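Local atomic coordinates of pyruvate formate-lyase 2 (Archaeoglobus fulgidus, PDB entry 2F3O), a protein that probably acts as a lyase of the glycyl radical enzyme family, although its substrate and exact reaction are not established. Residues W308-F318 / G328-T336; S435-L443 / R621-M632. All coordinates share one frame; numbering follows the deposited sequence.

In the fold
Both contacts are buried near the middle of the chain, their centres about 20 Å apart. Contact 1 sits at an outermost strand of one mixed sheet and is local in sequence: the loop leaving helix 297-310 packs on the segment leading into strand 334-338, by apolar packing and a bridging water. Contact 2 spans two strands of another mixed sheet, 435-445 and 624-628, which lie on either side of strand 535-543; its segments are 178 residues apart and its chemistry is more polar, with an arginine reaching a backbone carbonyl and a tyrosine hydroxyl beside a carboxylate. The two meet where Ala330 CB approaches Met632 CE at 3.8 Å, and each has a side chain close to bound glycerol.

Contact 1 (W308-F318 / G328-T336); sequences WIKTNEIVPAF and GQATNQAVT
Apolar packing between Pro316 and the backbone of Gln329 and Ala330 anchors one end of this contact. Pro316 CD lies 3.6 Å from Gln329 CA; Pro316 CB is 3.7 Å from Ala330 O, and CG is near both N and O of Ala330. On the same proline, CB covers the centre of the Phe318 ring, 3.5 Å above its plane. Phe318 also approaches Ala330 O, obliquely through CE2 and CZ, and that oxygen accepts a hydrogen bond from Gln271. Val315 CG2 touches the amide of Gln329, 3.4 Å from NE2, an atom that is hydrogen-bonded to Asn99. Further along, CG1 of Ile314 is set between the backbone N and the carbonyl carbon (chi1 65°), and CD1 at the end of that branch reaches CB of Thr331 at 3.9 Å. The side chains of Thr311 and Gln333 slide past each other in opposite directions, Gln333 OE1 lying 3.6 Å from Thr311 CG2; the Gln333 amide has Gln261 as its strongest polar partner. The far end is closed by Trp308, whose CZ2 lies 3.8 Å from Val335 CG1, the two side chains crossing at about a right angle; the indole NE1 is bonded to Thr359.

Polar groups meet mainly through water. A single water donates to Thr311 O and lies 2.8 Å from Thr331 OG1, with weak bonds to N and NE2 of Gln333, so it ties the loop carbonyl to the opposite segment where no direct hydrogen bond crosses. Arg365 adds a second clasp from outside, bonding Ile314 O and Gln329 O.

The contact lies in the connection from helix 297-310, through a type I turn at Lys310-Glu313, to strand 334-338, which pairs in parallel with strand 368-373, consistent with the alpha/beta barrel core of glycyl radical enzymes.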
loop_
_atom_site.group_PDB
_atom_site.type_symbol
_atom_site.label_atom_id
_atom_site.label_comp_id
_atom_site.label_asym_id
_atom_site.label_seq_id
_atom_site.Cartn_x
_atom_site.Cartn_y
_atom_site.Cartn_z
ATOM N N TRP A 308 -16.481 38.414 18.139
ATOM C CA TRP A 308 -15.263 38.708 18.878
ATOM C C TRP A 308 -15.531 38.652 20.365
ATOM O O TRP A 308 -14.811 37.976 21.098
ATOM C CB TRP A 308 -14.747 40.095 18.528
ATOM C CG TRP A 308 -13.632 40.201 17.503
ATOM C CD1 TRP A 308 -12.461 40.895 17.650
ATOM C CD2 TRP A 308 -13.603 39.659 16.170
ATOM N NE1 TRP A 308 -11.695 40.789 16.513
ATOM C CE2 TRP A 308 -12.377 40.050 15.586
ATOM C CE3 TRP A 308 -14.487 38.875 15.415
ATOM C CZ2 TRP A 308 -12.018 39.684 14.298
ATOM C CZ3 TRP A 308 -14.125 38.511 14.134
ATOM C CH2 TRP A 308 -12.905 38.917 13.586
ATOM N N ILE A 309 -16.596 39.330 20.791
ATOM C CA ILE A 309 -16.961 39.406 22.213
ATOM C C ILE A 309 -17.317 38.044 22.822
ATOM O O ILE A 309 -16.984 37.763 23.984
ATOM C CB ILE A 309 -18.093 40.465 22.471
ATOM C CG1 ILE A 309 -17.555 41.877 22.269
ATOM C CG2 ILE A 309 -18.656 40.386 23.890
ATOM C CD1 ILE A 309 -18.562 42.950 22.501
ATOM N N LYS A 310 -17.943 37.178 22.032
ATOM C CA LYS A 310 -18.336 35.880 22.565
ATOM C C LYS A 310 -17.172 34.956 22.877
ATOM O O LYS A 310 -17.255 34.209 23.837
ATOM C CB LYS A 310 -19.411 35.203 21.716
ATOM C CG LYS A 310 -20.775 35.847 21.914
ATOM C CD LYS A 310 -21.928 34.958 21.511
ATOM C CE LYS A 310 -22.391 34.129 22.687
ATOM N NZ LYS A 310 -23.865 33.943 22.702
ATOM N N THR A 311 -16.066 35.055 22.137
ATOM C CA THR A 311 -14.881 34.226 22.435
ATOM C C THR A 311 -14.204 34.540 23.777
ATOM O O THR A 311 -13.270 33.849 24.177
ATOM C CB THR A 311 -13.809 34.287 21.340
ATOM O OG1 THR A 311 -13.035 35.476 21.501
ATOM C CG2 THR A 311 -14.439 34.263 19.959
ATOM N N ASN A 312 -14.684 35.570 24.471
ATOM C CA ASN A 312 -14.224 35.893 25.817
ATOM C C ASN A 312 -14.969 35.146 26.915
ATOM O O ASN A 312 -14.676 35.338 28.089
ATOM C CB ASN A 312 -14.387 37.377 26.083
ATOM C CG ASN A 312 -13.377 38.209 25.360
ATOM O OD1 ASN A 312 -12.259 38.392 25.835
ATOM N ND2 ASN A 312 -13.774 38.751 24.209
ATOM N N GLU A 313 -15.939 34.316 26.543
ATOM C CA GLU A 313 -16.707 33.570 27.525
ATOM C C GLU A 313 -15.906 32.447 28.191
ATOM O O GLU A 313 -16.239 32.024 29.299
ATOM C CB GLU A 313 -18.022 33.058 26.926
ATOM C CG GLU A 313 -18.985 34.168 26.543
ATOM C CD GLU A 313 -20.223 33.674 25.789
ATOM O OE1 GLU A 313 -20.385 32.449 25.628
ATOM O OE2 GLU A 313 -21.041 34.520 25.360
ATOM N N ILE A 314 -14.849 31.966 27.542
ATOM C CA ILE A 314 -14.007 30.963 28.193
ATOM C C ILE A 314 -12.682 31.475 28.717
ATOM O O ILE A 314 -12.075 32.407 28.212
ATOM C CB ILE A 314 -13.775 29.635 27.393
ATOM C CG1 ILE A 314 -12.987 29.869 26.110
ATOM C CG2 ILE A 314 -15.065 28.933 27.109
ATOM C CD1 ILE A 314 -12.421 28.593 25.526
ATOM N N VAL A 315 -12.261 30.789 29.751
ATOM C CA VAL A 315 -11.124 31.129 30.531
ATOM C C VAL A 315 -10.748 29.704 30.953
ATOM O O VAL A 315 -11.634 28.865 31.144
ATOM C CB VAL A 315 -11.582 32.093 31.685
ATOM C CG1 VAL A 315 -11.662 31.405 33.041
ATOM C CG2 VAL A 315 -10.688 33.303 31.754
ATOM N N PRO A 316 -9.452 29.387 31.017
ATOM C CA PRO A 316 -9.036 27.979 31.096
ATOM C C PRO A 316 -9.184 27.352 32.483
ATOM O O PRO A 316 -9.125 28.050 33.467
ATOM C CB PRO A 316 -7.573 28.047 30.694
ATOM C CG PRO A 316 -7.141 29.407 31.156
ATOM C CD PRO A 316 -8.312 30.311 31.020
ATOM N N ALA A 317 -9.379 26.040 32.562
ATOM C CA ALA A 317 -9.523 25.345 33.864
ATOM C C ALA A 317 -8.182 24.885 34.421
ATOM O O ALA A 317 -7.999 23.702 34.728
ATOM C CB ALA A 317 -10.476 24.137 33.754
ATOM N N PHE A 318 -7.251 25.823 34.547
ATOM C CA PHE A 318 -5.904 25.503 34.948
ATOM C C PHE A 318 -5.802 25.468 36.457
ATOM O O PHE A 318 -6.285 26.364 37.123
ATOM C CB PHE A 318 -4.948 26.568 34.430
ATOM C CG PHE A 318 -4.722 26.529 32.938
ATOM C CD1 PHE A 318 -4.899 25.363 32.218
ATOM C CD2 PHE A 318 -4.271 27.656 32.272
ATOM C CE1 PHE A 318 -4.670 25.339 30.862
ATOM C CE2 PHE A 318 -4.042 27.627 30.923
ATOM C CZ PHE A 318 -4.242 26.475 30.217
ATOM N N GLY A 328 -2.083 33.947 32.391
ATOM C CA GLY A 328 -2.667 34.926 31.504
ATOM C C GLY A 328 -3.888 34.456 30.772
ATOM O O GLY A 328 -4.196 34.963 29.691
ATOM N N GLN A 329 -4.570 33.485 31.369
ATOM C CA GLN A 329 -5.874 33.020 30.897
ATOM C C GLN A 329 -5.874 32.605 29.427
ATOM O O GLN A 329 -6.640 33.126 28.608
ATOM C CB GLN A 329 -6.941 34.080 31.154
ATOM C CG GLN A 329 -7.096 34.430 32.613
ATOM C CD GLN A 329 -8.145 35.491 32.829
ATOM O OE1 GLN A 329 -8.249 36.450 32.057
ATOM N NE2 GLN A 329 -8.935 35.329 33.883
ATOM N N ALA A 330 -4.982 31.680 29.100
ATOM C CA ALA A 330 -4.701 31.346 27.719
ATOM C C ALA A 330 -5.669 30.307 27.202
ATOM O O ALA A 330 -5.708 29.176 27.677
ATOM C CB ALA A 330 -3.298 30.847 27.616
ATOM N N THR A 331 -6.486 30.702 26.245
ATOM C CA THR A 331 -7.342 29.747 25.567
ATOM C C THR A 331 -7.053 29.864 24.080
ATOM O O THR A 331 -6.638 28.896 23.444
ATOM C CB THR A 331 -8.829 29.997 25.856
ATOM O OG1 THR A 331 -9.162 31.362 25.564
ATOM C CG2 THR A 331 -9.134 29.703 27.312
ATOM N N ASN A 332 -7.291 31.057 23.546
ATOM C CA ASN A 332 -6.767 31.474 22.259
ATOM C C ASN A 332 -7.455 30.974 21.016
ATOM O O ASN A 332 -6.814 30.382 20.152
ATOM C CB ASN A 332 -5.252 31.300 22.193
ATOM C CG ASN A 332 -4.555 32.263 23.091
ATOM O OD1 ASN A 332 -4.683 33.455 22.900
ATOM N ND2 ASN A 332 -3.860 31.770 24.102
ATOM N N GLN A 333 -8.760 31.215 20.940
ATOM C CA GLN A 333 -9.479 31.055 19.694
ATOM C C GLN A 333 -8.945 32.105 18.756
ATOM O O GLN A 333 -9.267 33.268 18.891
ATOM C CB GLN A 333 -10.979 31.275 19.879
ATOM C CG GLN A 333 -11.686 30.155 20.598
ATOM C CD GLN A 333 -13.012 30.592 21.147
ATOM O OE1 GLN A 333 -13.974 30.769 20.405
ATOM N NE2 GLN A 333 -13.077 30.763 22.459
ATOM N N ALA A 334 -8.124 31.694 17.804
ATOM C CA ALA A 334 -7.465 32.647 16.950
ATOM C C ALA A 334 -8.262 32.994 15.709
ATOM O O ALA A 334 -9.140 32.259 15.289
ATOM C CB ALA A 334 -6.113 32.142 16.566
ATOM N N VAL A 335 -7.930 34.118 15.105
ATOM C CA VAL A 335 -8.594 34.521 13.898
ATOM C C VAL A 335 -7.480 35.007 12.966
ATOM O O VAL A 335 -6.537 35.641 13.438
ATOM C CB VAL A 335 -9.691 35.573 14.261
ATOM C CG1 VAL A 335 -9.265 37.014 14.014
ATOM C CG2 VAL A 335 -11.012 35.240 13.585
ATOM N N THR A 336 -7.523 34.642 11.680
ATOM C CA THR A 336 -6.479 35.058 10.724
ATOM C C THR A 336 -7.016 36.001 9.645
ATOM O O THR A 336 -7.899 35.631 8.868
ATOM C CB THR A 336 -5.815 33.853 10.020
ATOM O OG1 THR A 336 -5.441 32.871 10.988
ATOM C CG2 THR A 336 -4.590 34.273 9.215
HETATM O O HOH W 1 -10.833 32.111 23.464
#

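Contact 2 (S435-L443 / R621-M632)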
loop_
_atom_site.group_PDB
_atom_site.type_symbol
_atom_site.label_atom_id
_atom_site.label_comp_id
_atom_site.label_asym_id
_atom_site.label_seq_id
_atom_site.Cartn_x
_atom_site.Cartn_y
_atom_site.Cartn_z
ATOM N N SER A 435 -5.293 20.091 7.758
ATOM C CA SER A 435 -4.176 19.657 8.577
ATOM C C SER A 435 -4.512 19.490 10.053
ATOM O O SER A 435 -5.419 20.116 10.573
ATOM C CB SER A 435 -2.979 20.585 8.401
ATOM O OG SER A 435 -3.289 21.930 8.691
ATOM N N PHE A 436 -3.786 18.616 10.719
ATOM C CA PHE A 436 -3.925 18.475 12.135
ATOM C C PHE A 436 -2.503 18.561 12.614
ATOM O O PHE A 436 -1.722 17.617 12.419
ATOM C CB PHE A 436 -4.499 17.114 12.448
ATOM C CG PHE A 436 -5.206 17.031 13.778
ATOM C CD1 PHE A 436 -6.079 18.030 14.183
ATOM C CD2 PHE A 436 -5.054 15.907 14.593
ATOM C CE1 PHE A 436 -6.760 17.925 15.379
ATOM C CE2 PHE A 436 -5.732 15.806 15.786
ATOM C CZ PHE A 436 -6.585 16.822 16.176
ATOM N N THR A 437 -2.145 19.684 13.226
ATOM C CA THR A 437 -0.736 19.939 13.527
ATOM C C THR A 437 -0.333 19.800 14.983
ATOM O O THR A 437 0.855 19.907 15.269
ATOM C CB THR A 437 -0.304 21.319 13.073
ATOM O OG1 THR A 437 -1.056 22.302 13.798
ATOM C CG2 THR A 437 -0.539 21.469 11.574
ATOM N N SER A 438 -1.306 19.528 15.867
ATOM C CA SER A 438 -1.138 19.468 17.344
ATOM C C SER A 438 -0.140 20.514 17.777
ATOM O O SER A 438 0.976 20.199 18.208
ATOM C CB SER A 438 -0.706 18.081 17.831
ATOM O OG SER A 438 -0.942 17.957 19.224
ATOM N N SER A 439 -0.525 21.765 17.604
ATOM C CA SER A 439 0.469 22.778 17.424
ATOM C C SER A 439 1.177 23.170 18.714
ATOM O O SER A 439 2.227 23.788 18.671
ATOM C CB SER A 439 -0.144 23.971 16.733
ATOM O OG SER A 439 -0.893 24.720 17.668
ATOM N N ASP A 440 0.627 22.796 19.864
ATOM C CA ASP A 440 1.366 22.971 21.111
ATOM C C ASP A 440 1.444 21.653 21.832
ATOM O O ASP A 440 0.939 21.530 22.935
ATOM C CB ASP A 440 0.708 24.001 22.027
ATOM C CG ASP A 440 1.694 24.613 23.015
ATOM O OD1 ASP A 440 2.909 24.432 22.836
ATOM O OD2 ASP A 440 1.261 25.275 23.977
ATOM N N ALA A 441 2.072 20.666 21.212
ATOM C CA ALA A 441 2.014 19.324 21.757
ATOM C C ALA A 441 3.016 19.152 22.877
ATOM O O ALA A 441 2.769 18.396 23.828
ATOM C CB ALA A 441 2.240 18.316 20.691
ATOM N N ALA A 442 4.142 19.851 22.753
ATOM C CA ALA A 442 5.105 19.964 23.846
ATOM C C ALA A 442 5.845 21.277 23.823
ATOM O O ALA A 442 5.891 21.981 22.812
ATOM C CB ALA A 442 6.102 18.821 23.830
ATOM N N LEU A 443 6.424 21.585 24.976
ATOM C CA LEU A 443 7.354 22.711 25.157
ATOM C C LEU A 443 8.614 22.154 25.820
ATOM O O LEU A 443 8.529 21.429 26.805
ATOM C CB LEU A 443 6.699 23.793 26.032
ATOM C CG LEU A 443 5.441 24.447 25.423
ATOM C CD1 LEU A 443 4.205 24.220 26.290
ATOM C CD2 LEU A 443 5.663 25.925 25.108
ATOM N N ARG A 621 0.394 9.826 13.851
ATOM C CA ARG A 621 -0.619 10.095 12.843
ATOM C C ARG A 621 -0.049 10.091 11.434
ATOM O O ARG A 621 -0.726 10.498 10.504
ATOM C CB ARG A 621 -1.380 11.400 13.118
ATOM C CG ARG A 621 -2.338 11.322 14.285
ATOM C CD ARG A 621 -2.971 12.669 14.590
ATOM N NE ARG A 621 -2.100 13.488 15.424
ATOM C CZ ARG A 621 -1.402 14.536 14.989
ATOM N NH1 ARG A 621 -1.472 14.930 13.716
ATOM N NH2 ARG A 621 -0.631 15.196 15.843
ATOM N N GLY A 622 1.189 9.659 11.264
ATOM C CA GLY A 622 1.669 9.334 9.936
ATOM C C GLY A 622 2.310 10.451 9.161
ATOM O O GLY A 622 2.584 10.307 7.980
ATOM N N GLY A 623 2.537 11.574 9.836
ATOM C CA GLY A 623 3.308 12.694 9.303
ATOM C C GLY A 623 4.590 12.844 10.093
ATOM O O GLY A 623 5.144 11.857 10.562
ATOM N N LYS A 624 5.064 14.069 10.252
ATOM C CA LYS A 624 6.334 14.315 10.921
ATOM C C LYS A 624 6.179 15.312 12.039
ATOM O O LYS A 624 5.149 15.945 12.170
ATOM C CB LYS A 624 7.340 14.850 9.922
ATOM C CG LYS A 624 7.977 13.775 9.080
ATOM C CD LYS A 624 9.154 14.331 8.328
ATOM C CE LYS A 624 10.326 13.379 8.490
ATOM N NZ LYS A 624 11.277 13.444 7.330
ATOM N N PHE A 625 7.203 15.462 12.861
ATOM C CA PHE A 625 7.160 16.458 13.920
ATOM C C PHE A 625 7.512 17.806 13.337
ATOM O O PHE A 625 8.156 17.881 12.296
ATOM C CB PHE A 625 8.121 16.090 15.046
ATOM C CG PHE A 625 7.505 15.226 16.128
ATOM C CD1 PHE A 625 7.273 13.886 15.916
ATOM C CD2 PHE A 625 7.187 15.762 17.364
ATOM C CE1 PHE A 625 6.715 13.105 16.911
ATOM C CE2 PHE A 625 6.639 14.984 18.359
ATOM C CZ PHE A 625 6.381 13.664 18.131
ATOM N N ALA A 626 7.068 18.869 14.000
ATOM C CA ALA A 626 7.239 20.234 13.498
ATOM C C ALA A 626 7.870 21.119 14.573
ATOM O O ALA A 626 7.342 21.191 15.680
ATOM C CB ALA A 626 5.900 20.787 13.087
ATOM N N ALA A 627 8.991 21.782 14.265
ATOM C CA ALA A 627 9.722 22.599 15.270
ATOM C C ALA A 627 9.149 24.000 15.443
ATOM O O ALA A 627 8.978 24.740 14.459
ATOM C CB ALA A 627 11.199 22.690 14.925
ATOM N N GLY A 628 8.858 24.370 16.689
ATOM C CA GLY A 628 8.423 25.740 17.001
ATOM C C GLY A 628 9.290 26.426 18.049
ATOM O O GLY A 628 10.060 25.770 18.752
ATOM N N CYS A 629 9.179 27.750 18.158
ATOM C CA CYS A 629 9.863 28.460 19.238
ATOM C C CYS A 629 9.028 29.526 19.917
ATOM O O CYS A 629 9.120 30.706 19.572
ATOM C CB CYS A 629 11.155 29.096 18.746
ATOM S SG CYS A 629 12.249 29.478 20.116
ATOM N N TYR A 630 8.231 29.125 20.893
ATOM C CA TYR A 630 7.429 30.085 21.616
ATOM C C TYR A 630 7.227 29.544 23.009
ATOM O O TYR A 630 7.209 28.332 23.185
ATOM C CB TYR A 630 6.101 30.394 20.888
ATOM C CG TYR A 630 5.112 29.275 20.779
ATOM C CD1 TYR A 630 4.196 29.015 21.798
ATOM C CD2 TYR A 630 5.064 28.501 19.638
ATOM C CE1 TYR A 630 3.299 27.987 21.696
ATOM C CE2 TYR A 630 4.156 27.490 19.509
ATOM C CZ TYR A 630 3.288 27.220 20.545
ATOM O OH TYR A 630 2.391 26.197 20.404
ATOM N N PRO A 631 7.104 30.432 24.009
ATOM C CA PRO A 631 7.181 29.944 25.367
ATOM C C PRO A 631 5.914 29.643 26.149
ATOM O O PRO A 631 6.012 28.889 27.114
ATOM C CB PRO A 631 7.890 31.094 26.075
ATOM C CG PRO A 631 7.435 32.291 25.356
ATOM C CD PRO A 631 7.023 31.902 23.976
ATOM N N MET A 632 4.766 30.207 25.764
ATOM C CA MET A 632 3.652 30.472 26.710
ATOM C C MET A 632 4.226 31.221 27.904
ATOM O O MET A 632 4.931 32.199 27.711
ATOM C CB MET A 632 2.874 29.216 27.143
ATOM C CG MET A 632 2.198 28.457 25.996
ATOM S SD MET A 632 1.294 29.482 24.817
ATOM C CE MET A 632 -0.027 30.136 25.839
#
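Arg621 and Phe436 open this contact between two strands of one mixed sheet, 435-445 and 624-628, which are both parallel to strand 535-543 between them, an arrangement consistent with half of the barrel of glycyl radical enzymes. Since that strand intervenes, long side chains and flanking loops make the contact.

Arg621 carries the contact at one end. Its NH1 gives a weak hydrogen bond to Phe436 O (3.0 Å), and NH2 bonds Phe537 O on the central strand, so the one group reaches carbonyls of two neighbouring strands. A bend at chi3 (-83°) turns the planar end toward them. Phe436 does not lay its ring face on the cation: with the planes 79° apart, CD2 stands 3.5 Å above one guanidinium face, toward its rim, while Arg621 CD lies in the ring plane at the edge. Ser438 CB comes obliquely to 3.5 Å from Arg621 NH2; its OG is bonded to Glu149.

At the other end strand 435-445 is broken by a short loop. Tyr630 OH is 3.0 Å from both Ser439 O, which lies at the ring edge and also accepts from Asn687, and Asp440 OD1; the carboxylate plane is turned 44° from the phenol ring. Gln541 bonds Asp440 OD1. OD2 bonds a glycerol, probably from the crystallisation liquor, to which Tyr630 OH bonds weakly; this may mark a pocket.

Two carbon-to-oxygen contacts follow: Met632 CG to Asp440 OD2 at 3.9 Å, and Leu443 CD2 to Tyr630 O at 3.4 Å. The apolar pair is Leu443 CD2 and Met632 CG, 4.4 Å apart.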